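Local coordinates for protein endoglucanase (Thermotoga maritima, PDB 2FVG) that probably acts as a metal-dependent aminopeptidase of the M42 family, using two divalent metal cations per subunit, although it is named an endoglucanase, at residues R160-F166 against P310-L316; E220-D226 against I300-Y306. All blocks are in the same frame, centred on the assembly; numbering follows the deposited sequence.

Contact 1: residues R160-F166 against P310-L316. With EDO (1,2-ethanediol), chain C.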
loop_
_atom_site.group_PDB
_atom_site.type_symbol
_atom_site.label_atom_id
_atom_site.label_comp_id
_atom_site.label_asym_id
_atom_site.label_seq_id
_atom_site.Cartn_x
_atom_site.Cartn_y
_atom_site.Cartn_z
ATOM N N ARG A 160 -4.841 17.149 5.883
ATOM C CA ARG A 160 -4.124 16.009 6.446
ATOM C C ARG A 160 -5.151 14.924 6.649
ATOM O O ARG A 160 -6.300 15.232 6.952
ATOM C CB ARG A 160 -3.470 16.379 7.786
ATOM C CG ARG A 160 -2.367 17.422 7.690
ATOM C CD ARG A 160 -1.035 16.819 7.256
ATOM N NE ARG A 160 -0.096 17.829 6.751
ATOM C CZ ARG A 160 0.866 18.436 7.440
ATOM N NH1 ARG A 160 1.074 18.166 8.730
ATOM N NH2 ARG A 160 1.633 19.333 6.819
ATOM N N ALA A 161 -4.748 13.667 6.470
ATOM C CA ALA A 161 -5.643 12.545 6.667
ATOM C C ALA A 161 -4.974 11.541 7.586
ATOM O O ALA A 161 -3.769 11.346 7.524
ATOM C CB ALA A 161 -5.995 11.916 5.346
ATOM N N VAL A 162 -5.763 10.913 8.444
ATOM C CA VAL A 162 -5.259 9.936 9.427
ATOM C C VAL A 162 -6.053 8.647 9.245
ATOM O O VAL A 162 -7.287 8.681 9.069
ATOM C CB VAL A 162 -5.459 10.427 10.890
ATOM C CG1 VAL A 162 -4.826 9.429 11.916
ATOM C CG2 VAL A 162 -4.871 11.817 11.076
ATOM N N GLY A 163 -5.348 7.525 9.250
ATOM C CA GLY A 163 -5.977 6.219 9.102
ATOM C C GLY A 163 -4.910 5.159 9.049
ATOM O O GLY A 163 -3.735 5.455 9.190
ATOM N N LYS A 164 -5.317 3.918 8.835
ATOM C CA LYS A 164 -4.376 2.828 8.802
ATOM C C LYS A 164 -4.093 2.425 7.367
ATOM O O LYS A 164 -4.768 2.876 6.422
ATOM C CB LYS A 164 -4.929 1.624 9.574
ATOM C CG LYS A 164 -6.083 0.948 8.848
ATOM C CD LYS A 164 -6.409 -0.347 9.468
ATOM C CE LYS A 164 -7.542 -1.053 8.754
ATOM N NZ LYS A 164 -7.194 -1.590 7.422
ATOM N N ALA A 165 -3.097 1.550 7.235
ATOM C CA ALA A 165 -2.668 0.935 5.980
ATOM C C ALA A 165 -2.414 1.939 4.860
ATOM O O ALA A 165 -2.542 1.580 3.696
ATOM C CB ALA A 165 -3.686 -0.092 5.519
ATOM N N PHE A 166 -2.032 3.167 5.189
ATOM C CA PHE A 166 -1.706 4.145 4.114
ATOM C C PHE A 166 -0.541 3.569 3.279
ATOM O O PHE A 166 -0.392 3.855 2.082
ATOM C CB PHE A 166 -1.387 5.524 4.672
ATOM C CG PHE A 166 -2.610 6.355 5.046
ATOM C CD1 PHE A 166 -3.846 6.135 4.453
ATOM C CD2 PHE A 166 -2.475 7.438 5.917
ATOM C CE1 PHE A 166 -4.953 6.944 4.773
ATOM C CE2 PHE A 166 -3.575 8.263 6.241
ATOM C CZ PHE A 166 -4.807 8.019 5.661
ATOM N N PRO A 310 -1.705 1.575 14.778
ATOM C CA PRO A 310 -1.703 1.426 13.308
ATOM C C PRO A 310 -1.800 2.688 12.459
ATOM O O PRO A 310 -1.485 2.647 11.278
ATOM C CB PRO A 310 -2.951 0.576 13.055
ATOM C CG PRO A 310 -3.901 0.990 14.138
ATOM C CD PRO A 310 -3.020 1.200 15.348
ATOM N N ASN A 311 -2.214 3.799 13.037
ATOM C CA ASN A 311 -2.408 5.012 12.238
ATOM C C ASN A 311 -1.195 5.829 11.836
ATOM O O ASN A 311 -0.194 5.897 12.556
ATOM C CB ASN A 311 -3.398 5.921 12.948
ATOM C CG ASN A 311 -4.760 5.320 13.000
ATOM O OD1 ASN A 311 -5.150 4.591 12.089
ATOM N ND2 ASN A 311 -5.503 5.605 14.059
ATOM N N SER A 312 -1.306 6.449 10.671
ATOM C CA SER A 312 -0.314 7.399 10.221
ATOM C C SER A 312 -1.037 8.544 9.534
ATOM O O SER A 312 -2.260 8.508 9.387
ATOM C CB SER A 312 0.750 6.763 9.330
ATOM O OG SER A 312 0.198 6.339 8.118
ATOM N N ILE A 313 -0.274 9.545 9.100
ATOM C CA ILE A 313 -0.819 10.765 8.532
ATOM C C ILE A 313 -0.239 11.030 7.169
ATOM O O ILE A 313 0.962 10.888 6.984
ATOM C CB ILE A 313 -0.396 11.964 9.431
ATOM C CG1 ILE A 313 -0.634 11.654 10.928
ATOM C CG2 ILE A 313 -1.078 13.273 9.018
ATOM C CD1 ILE A 313 0.164 12.526 11.863
ATOM N N ILE A 314 -1.083 11.394 6.203
ATOM C CA ILE A 314 -0.563 11.855 4.920
ATOM C C ILE A 314 -1.058 13.280 4.669
ATOM O O ILE A 314 -2.084 13.699 5.213
ATOM C CB ILE A 314 -0.929 10.947 3.721
ATOM C CG1 ILE A 314 -2.430 10.972 3.438
ATOM C CG2 ILE A 314 -0.391 9.529 3.923
ATOM C CD1 ILE A 314 -2.776 10.487 2.047
ATOM N N ASP A 315 -0.317 14.019 3.857
ATOM C CA ASP A 315 -0.679 15.365 3.504
ATOM C C ASP A 315 -1.333 15.212 2.147
ATOM O O ASP A 315 -0.752 14.595 1.250
ATOM C CB ASP A 315 0.587 16.237 3.445
ATOM C CG ASP A 315 0.286 17.675 3.142
ATOM O OD1 ASP A 315 0.072 17.993 1.959
ATOM O OD2 ASP A 315 0.276 18.500 4.078
ATOM N N LEU A 316 -2.550 15.734 1.997
ATOM C CA LEU A 316 -3.276 15.623 0.726
ATOM C C LEU A 316 -2.636 16.389 -0.448
ATOM O O LEU A 316 -2.837 16.020 -1.604
ATOM C CB LEU A 316 -4.773 15.927 0.895
ATOM C CG LEU A 316 -5.525 14.954 1.827
ATOM C CD1 LEU A 316 -6.951 15.402 2.035
ATOM C CD2 LEU A 316 -5.490 13.524 1.285
HETATM C C1 EDO C . -1.995 -1.063 8.831
HETATM O O1 EDO C . -2.236 -2.293 9.505
HETATM C C2 EDO C . -1.157 -0.174 9.742
HETATM O O2 EDO C . -1.221 1.180 9.287
HETATM O O HOH W 1 -1.384 4.390 7.991
#

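Contact 2: residues E220-D226 against I300-Y306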
loop_
_atom_site.group_PDB
_atom_site.type_symbol
_atom_site.label_atom_id
_atom_site.label_comp_id
_atom_site.label_asym_id
_atom_site.label_seq_id
_atom_site.Cartn_x
_atom_site.Cartn_y
_atom_site.Cartn_z
ATOM N N GLU A 220 5.002 3.854 -3.657
ATOM C CA GLU A 220 4.941 3.455 -2.263
ATOM C C GLU A 220 4.598 4.628 -1.357
ATOM O O GLU A 220 4.396 5.774 -1.823
ATOM C CB GLU A 220 6.269 2.838 -1.833
ATOM C CG GLU A 220 6.537 1.507 -2.528
ATOM C CD GLU A 220 7.791 0.807 -2.051
ATOM O OE1 GLU A 220 8.647 1.475 -1.406
ATOM O OE2 GLU A 220 7.922 -0.419 -2.335
ATOM N N THR A 221 4.488 4.313 -0.079
ATOM C CA THR A 221 4.261 5.263 0.988
ATOM C C THR A 221 5.447 5.033 1.923
ATOM O O THR A 221 5.833 3.886 2.171
ATOM C CB THR A 221 2.900 5.041 1.663
ATOM O OG1 THR A 221 1.869 5.191 0.676
ATOM C CG2 THR A 221 2.652 6.090 2.752
ATOM N N THR A 222 6.106 6.107 2.344
ATOM C CA THR A 222 7.281 5.986 3.213
ATOM C C THR A 222 6.888 6.627 4.540
ATOM O O THR A 222 6.540 7.804 4.563
ATOM C CB THR A 222 8.545 6.656 2.578
ATOM O OG1 THR A 222 9.651 6.555 3.482
ATOM C CG2 THR A 222 8.305 8.145 2.254
ATOM N N THR A 223 6.936 5.859 5.631
ATOM C CA THR A 223 6.465 6.365 6.911
ATOM C C THR A 223 7.569 6.700 7.905
ATOM O O THR A 223 8.411 5.861 8.229
ATOM C CB THR A 223 5.418 5.399 7.604
ATOM O OG1 THR A 223 4.398 4.989 6.673
ATOM C CG2 THR A 223 4.741 6.102 8.787
ATOM N N ALA A 224 7.537 7.939 8.386
ATOM C CA ALA A 224 8.473 8.443 9.389
ATOM C C ALA A 224 7.844 8.432 10.791
ATOM O O ALA A 224 6.623 8.362 10.946
ATOM C CB ALA A 224 8.909 9.868 9.014
ATOM N N GLY A 225 8.689 8.510 11.811
ATOM C CA GLY A 225 8.220 8.541 13.190
ATOM C C GLY A 225 8.015 7.178 13.798
ATOM O O GLY A 225 7.296 7.044 14.786
ATOM N N ASP A 226 8.647 6.171 13.196
ATOM C CA ASP A 226 8.584 4.777 13.654
ATOM C C ASP A 226 8.939 4.663 15.143
ATOM O O ASP A 226 8.188 4.070 15.926
ATOM C CB ASP A 226 9.511 3.904 12.792
ATOM C CG ASP A 226 9.469 2.424 13.173
ATOM O OD1 ASP A 226 8.518 1.978 13.860
ATOM O OD2 ASP A 226 10.402 1.697 12.764
ATOM N N ILE A 300 8.652 6.107 -6.325
ATOM C CA ILE A 300 8.062 7.365 -5.901
ATOM C C ILE A 300 7.197 7.101 -4.659
ATOM O O ILE A 300 6.374 6.175 -4.639
ATOM C CB ILE A 300 7.242 7.964 -7.037
ATOM C CG1 ILE A 300 8.181 8.296 -8.202
ATOM C CG2 ILE A 300 6.566 9.249 -6.602
ATOM C CD1 ILE A 300 7.466 8.617 -9.485
ATOM N N SER A 301 7.397 7.892 -3.614
ATOM C CA SER A 301 6.661 7.672 -2.387
ATOM C C SER A 301 5.922 8.895 -1.863
ATOM O O SER A 301 6.434 10.023 -1.902
ATOM C CB SER A 301 7.628 7.212 -1.288
ATOM O OG SER A 301 8.345 6.070 -1.678
ATOM N N THR A 302 4.715 8.656 -1.380
ATOM C CA THR A 302 3.954 9.659 -0.666
ATOM C C THR A 302 4.475 9.603 0.789
ATOM O O THR A 302 4.541 8.529 1.388
ATOM C CB THR A 302 2.439 9.349 -0.708
ATOM O OG1 THR A 302 2.017 9.334 -2.070
ATOM C CG2 THR A 302 1.613 10.444 0.037
ATOM N N PRO A 303 4.891 10.750 1.352
ATOM C CA PRO A 303 5.335 10.752 2.758
ATOM C C PRO A 303 4.166 10.468 3.709
ATOM O O PRO A 303 3.035 10.838 3.421
ATOM C CB PRO A 303 5.809 12.204 2.983
ATOM C CG PRO A 303 5.999 12.778 1.621
ATOM C CD PRO A 303 4.989 12.084 0.738
ATOM N N ALA A 304 4.450 9.799 4.821
ATOM C CA ALA A 304 3.462 9.547 5.863
ATOM C C ALA A 304 4.226 9.696 7.171
ATOM O O ALA A 304 5.438 9.552 7.186
ATOM C CB ALA A 304 2.898 8.123 5.740
ATOM N N ARG A 305 3.531 9.987 8.265
ATOM C CA ARG A 305 4.169 10.063 9.572
ATOM C C ARG A 305 3.308 9.323 10.579
ATOM O O ARG A 305 2.109 9.568 10.646
ATOM C CB ARG A 305 4.343 11.533 9.996
ATOM C CG ARG A 305 4.962 11.715 11.367
ATOM C CD ARG A 305 5.529 13.127 11.581
ATOM N NE ARG A 305 6.258 13.209 12.857
ATOM C CZ ARG A 305 5.965 14.018 13.882
ATOM N NH1 ARG A 305 4.979 14.917 13.814
ATOM N NH2 ARG A 305 6.710 13.967 14.974
ATOM N N TYR A 306 3.896 8.450 11.394
ATOM C CA TYR A 306 3.081 7.753 12.405
ATOM C C TYR A 306 2.509 8.709 13.438
ATOM O O TYR A 306 3.103 9.739 13.746
ATOM C CB TYR A 306 3.830 6.603 13.115
ATOM C CG TYR A 306 4.074 5.377 12.231
ATOM C CD1 TYR A 306 3.003 4.635 11.705
ATOM C CD2 TYR A 306 5.376 4.950 11.937
ATOM C CE1 TYR A 306 3.226 3.508 10.887
ATOM C CE2 TYR A 306 5.614 3.824 11.126
ATOM C CZ TYR A 306 4.536 3.110 10.604
ATOM O OH TYR A 306 4.783 2.000 9.809
HETATM O O HOH W 2 1.642 6.651 -2.471
HETATM O O HOH W 3 9.537 3.706 -0.258
#

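Contact 1: residues R160-F166 against P310-L316
A molecule of 1,2-ethanediol, probably from the crystallisation liquor, bridges the two segments where their pairing ends: Ala165 N donates to EDO O2 (2.8 Å), which in turn donates to Pro310 O over a very short 2.5 Å. Beside it a water donates to Gly163 O (2.8 Å), accepts from Phe166 N (3.1 Å) and is hydrogen-bonded to Ser312 OG (2.5 Å). Before that point two antiparallel strands of the mixed sheet pair regularly, each leading straight into a helix (166-180 and 316-332), beside the predicted metal ligands Asp167 and His308. Ala161 and Ile314 exchange two hydrogen bonds (Ala161 N to Ile314 O 2.9 Å, Ile314 N to Ala161 O 3.0 Å), and Gly163 and Ser312 make the next hydrogen-bonded pair. Phe166 folds back against the face that carries Ala161, Ser312 and Ile314 (Phe166 CD2 to Ile314 CG2 3.6 Å), while Val162 and Ile313 share the other with Arg160 and Asp315. There Arg160 NE meets Asp315 OD2 at 2.8 Å in a salt bridge, and Asp315, the N-cap of helix 316-332, also offers OD1 weakly to its first turn. Backbone bonding therefore fixes the register, while a salt bridge at one end and solvent at the other satisfy polar groups near both helix starts.

Contact 2: residues E220-D226 against I300-Y306
Tyr306, Ala304 and Thr223 bury the most surface here, and they show how a parallel strand pair can finish in a CH-pi contact. The Tyr306 ring lies over the end of 220-226, with Thr223 CG2 only 3.2 Å from its centroid and 8° off the ring normal, so that the methyl sits squarely over the ring face. Asp226 CA approaches the same ring, 3.6 Å from Tyr306 CD2. Ala304, directly across from Thr223, is small enough to be approached by two threonines: its CB is 3.6 Å from Thr221 CG2 and also 3.6 Å from Thr223 OG1. Behind this packing the backbones pair in parallel fashion. Thr222 N donates to Thr302 O (3.0 Å), and Thr222 O accepts from Ala304 N (2.9 Å); Ala224 repeats the pattern with Ala304 O and Tyr306 N, and Glu220 with Ile300 O and Thr302 N. Gly225 then turns the chain with a positive phi, at angles where a CB would be jammed against the preceding carbonyl. On the other face, a water joins Glu220 OE1 (2.7 Å) to Ser301 OG (3.0 Å), while Glu220 OE2 is hydrogen-bonded to His61 NE2; both residues are predicted ligands of the first zinc. Strand 297-306 pairs with 215-224, and antiparallel with 312-315 and the short 244-245; Thr221 packs against helix 166-180, and Ile300 and Pro303 against helix 316-332.

In the fold
The two contacts are the outer pairings of four adjacent strands in one mixed sheet, joined by the pairing of 297-306 with 312-315, and their centres are about 9 Å apart. Strand 297-306 turns back through a short connection into 312-315, so the order 215-224, 297-306, 312-315, 160-163 passes from contact 2 to contact 1; Ile313 N and Arg305 O, 2.8 Å apart, probably form a hydrogen bond across the middle seam. A second probable bond, Phe166 O to Thr221 OG1 at 3.0 Å, ties the start of helix 166-180 to contact 2. The predicted dimetal site lies alongside: Glu220 belongs to contact 2, its side chain about 3 Å from that of His61, whereas Asp167 and His308 lie just beyond the segments of contact 1.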